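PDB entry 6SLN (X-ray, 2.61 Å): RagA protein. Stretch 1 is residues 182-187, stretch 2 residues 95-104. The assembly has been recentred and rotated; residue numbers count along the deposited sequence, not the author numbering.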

# COMPACT_ATOMS: atom_id res chain seq x y z
N SER A 182 27.32 5.91 -28.70
CA SER A 182 26.69 6.21 -29.97
C SER A 182 25.22 5.84 -29.86
O SER A 182 24.78 5.25 -28.87
CB SER A 182 27.36 5.45 -31.12
OG SER A 182 27.78 4.16 -30.71
N MET A 183 24.48 6.23 -30.88
CA MET A 183 23.09 5.82 -31.02
C MET A 183 22.86 5.55 -32.50
O MET A 183 23.11 6.41 -33.35
CB MET A 183 22.13 6.89 -30.50
CG MET A 183 20.69 6.60 -30.82
SD MET A 183 19.60 7.83 -30.10
CE MET A 183 20.15 7.86 -28.40
N SER A 184 22.44 4.32 -32.80
CA SER A 184 22.15 3.90 -34.16
C SER A 184 20.64 3.83 -34.34
O SER A 184 19.93 3.28 -33.50
CB SER A 184 22.78 2.54 -34.47
OG SER A 184 24.18 2.55 -34.23
N VAL A 185 20.15 4.42 -35.43
CA VAL A 185 18.73 4.35 -35.75
C VAL A 185 18.59 3.44 -36.96
O VAL A 185 19.18 3.70 -38.01
CB VAL A 185 18.12 5.74 -36.00
CG1 VAL A 185 16.62 5.63 -36.29
CG2 VAL A 185 18.35 6.61 -34.77
N LEU A 186 17.84 2.36 -36.78
CA LEU A 186 17.62 1.36 -37.83
C LEU A 186 16.24 1.57 -38.45
O LEU A 186 15.22 1.48 -37.75
CB LEU A 186 17.76 -0.05 -37.27
CG LEU A 186 18.87 -0.30 -36.27
CD1 LEU A 186 18.84 -1.74 -35.91
CD2 LEU A 186 20.22 0.05 -36.86
N LYS A 187 16.21 1.83 -39.76
CA LYS A 187 15.00 2.29 -40.41
C LYS A 187 14.29 1.24 -41.26
O LYS A 187 13.08 1.38 -41.48
CB LYS A 187 15.32 3.50 -41.30
CG LYS A 187 16.17 4.55 -40.60
CD LYS A 187 16.19 5.89 -41.36
CE LYS A 187 17.63 6.35 -41.65
NZ LYS A 187 17.72 7.62 -42.46
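Stretch 2, residues 95-104: LSTVSGSVAK

Two segments far apart in a chain can be registered by the regular hydrogen bonding of their backbones and then packed together by their side chains, and this pair from RagA is a compact example. The strongest links are made at Val185 and Ala103, which form a hydrogen-bonded antiparallel pair. Val185 N donates to Ala103 O at 2.6 Å, and Ala103 N returns the bond to Val185 O at 2.9 Å, both with nearly straight N-H...O angles of 173° and 170°. A third bond, from Lys187 N to Ser101 O at 2.9 Å, extends the ladder one step past the end of strand 182-186, so that at this end the pairing reaches one residue beyond each strand, to Lys187 after the first and Ser101 before the second.

The direction of stretch 2 follows from this pattern. Its strand, beginning at Val102, runs against strand 182-186 with an angle of 160° between their N-to-C directions and a closest approach of axes of 4.5 Å. The residues flanking the central pair are non-hydrogen-bonded pairs, and their alpha carbons lie closer together: Ser184 CA is 4.2 Å from Lys104 CA and Leu186 CA is 4.7 Å from Val102 CA, against 5.1 Å between Val185 CA and Ala103 CA. Here the carbonyls meet alpha carbons, with CA-H...O contacts from Ser184 CA to Ala103 O at 3.2 Å, from Lys104 CA to Met183 O at 3.3 Å and from Val102 CA to Val185 O at 3.5 Å.

Before the strand, stretch 2 leaves its neighbour. Thr97 to Gly100 form a type I beta turn, closed by a hydrogen bond from Gly100 N to Thr97 O at 3.2 Å, and these four residues make no contact with stretch 1. Leu95, on the far side of the turn, comes back to it.

Side chains then fill in around the backbone frame. Ser184, Leu186, Val102 and Lys104 share one face of the sheet, where Leu186 CD2 packs against Val102 CG1 at 3.6 Å. The leucine, with chi1 m and chi2 t, also meets the returning segment, its CD1 lying 4.2 Å from Leu95 CD2. Farther along, the Lys104 side chain runs past the serines, with CE 3.8 Å from Ser184 OG and NZ 3.6 Å from Ser182 OG. Val185 and Ala103 occupy the other face; there the aliphatic part of Lys187 approaches, its CE 4.1 Å from Ala103 CB and 3.8 Å from Ser101 OG. Altogether the contact buries 554 Å², counting both sides.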

# COMPACT_ATOMS: atom_id res chain seq x y z
N LEU A 95 24.39 -6.35 -34.93
CA LEU A 95 23.56 -5.18 -34.67
C LEU A 95 22.98 -4.67 -35.98
O LEU A 95 21.77 -4.74 -36.19
CB LEU A 95 24.37 -4.06 -33.99
CG LEU A 95 23.69 -2.93 -33.17
CD1 LEU A 95 24.72 -1.89 -32.75
CD2 LEU A 95 22.53 -2.23 -33.89
N SER A 96 23.86 -4.15 -36.84
CA SER A 96 23.45 -3.47 -38.06
C SER A 96 23.20 -4.47 -39.18
O SER A 96 22.82 -5.62 -38.91
CB SER A 96 24.52 -2.46 -38.50
OG SER A 96 25.15 -1.85 -37.38
N THR A 97 23.42 -4.04 -40.42
CA THR A 97 23.51 -4.94 -41.56
C THR A 97 23.96 -4.15 -42.78
O THR A 97 23.73 -2.94 -42.89
CB THR A 97 22.19 -5.67 -41.83
OG1 THR A 97 22.44 -6.84 -42.62
CG2 THR A 97 21.22 -4.77 -42.55
N VAL A 98 24.59 -4.87 -43.71
CA VAL A 98 25.25 -4.26 -44.85
C VAL A 98 24.25 -3.56 -45.77
O VAL A 98 24.58 -2.55 -46.41
CB VAL A 98 26.07 -5.34 -45.60
CG1 VAL A 98 27.16 -4.70 -46.46
CG2 VAL A 98 26.64 -6.38 -44.62
N SER A 99 23.03 -4.09 -45.87
CA SER A 99 21.98 -3.56 -46.74
C SER A 99 21.06 -2.58 -46.03
O SER A 99 20.20 -1.98 -46.69
CB SER A 99 21.11 -4.70 -47.29
OG SER A 99 21.87 -5.86 -47.54
N GLY A 100 21.21 -2.41 -44.72
CA GLY A 100 20.19 -1.74 -43.95
C GLY A 100 20.32 -0.23 -44.01
O GLY A 100 21.42 0.32 -44.08
N SER A 101 19.17 0.44 -43.99
CA SER A 101 19.07 1.88 -43.76
C SER A 101 19.42 2.13 -42.29
O SER A 101 18.57 1.96 -41.41
CB SER A 101 17.67 2.38 -44.10
OG SER A 101 17.64 3.76 -44.44
N VAL A 102 20.67 2.49 -42.02
CA VAL A 102 21.16 2.67 -40.66
C VAL A 102 21.82 4.04 -40.52
O VAL A 102 22.69 4.38 -41.33
CB VAL A 102 22.15 1.57 -40.25
CG1 VAL A 102 22.63 1.81 -38.83
CG2 VAL A 102 21.51 0.20 -40.39
N ALA A 103 21.43 4.80 -39.50
CA ALA A 103 21.99 6.12 -39.21
C ALA A 103 22.55 6.13 -37.80
O ALA A 103 21.88 5.65 -36.87
CB ALA A 103 20.94 7.21 -39.35
N LYS A 104 23.76 6.67 -37.63
CA LYS A 104 24.47 6.62 -36.36
C LYS A 104 24.80 8.02 -35.86
O LYS A 104 25.35 8.84 -36.61
CB LYS A 104 25.76 5.81 -36.47
CG LYS A 104 26.49 5.68 -35.14
CD LYS A 104 27.82 4.95 -35.28
CE LYS A 104 27.82 3.66 -34.46
NZ LYS A 104 29.17 3.38 -33.89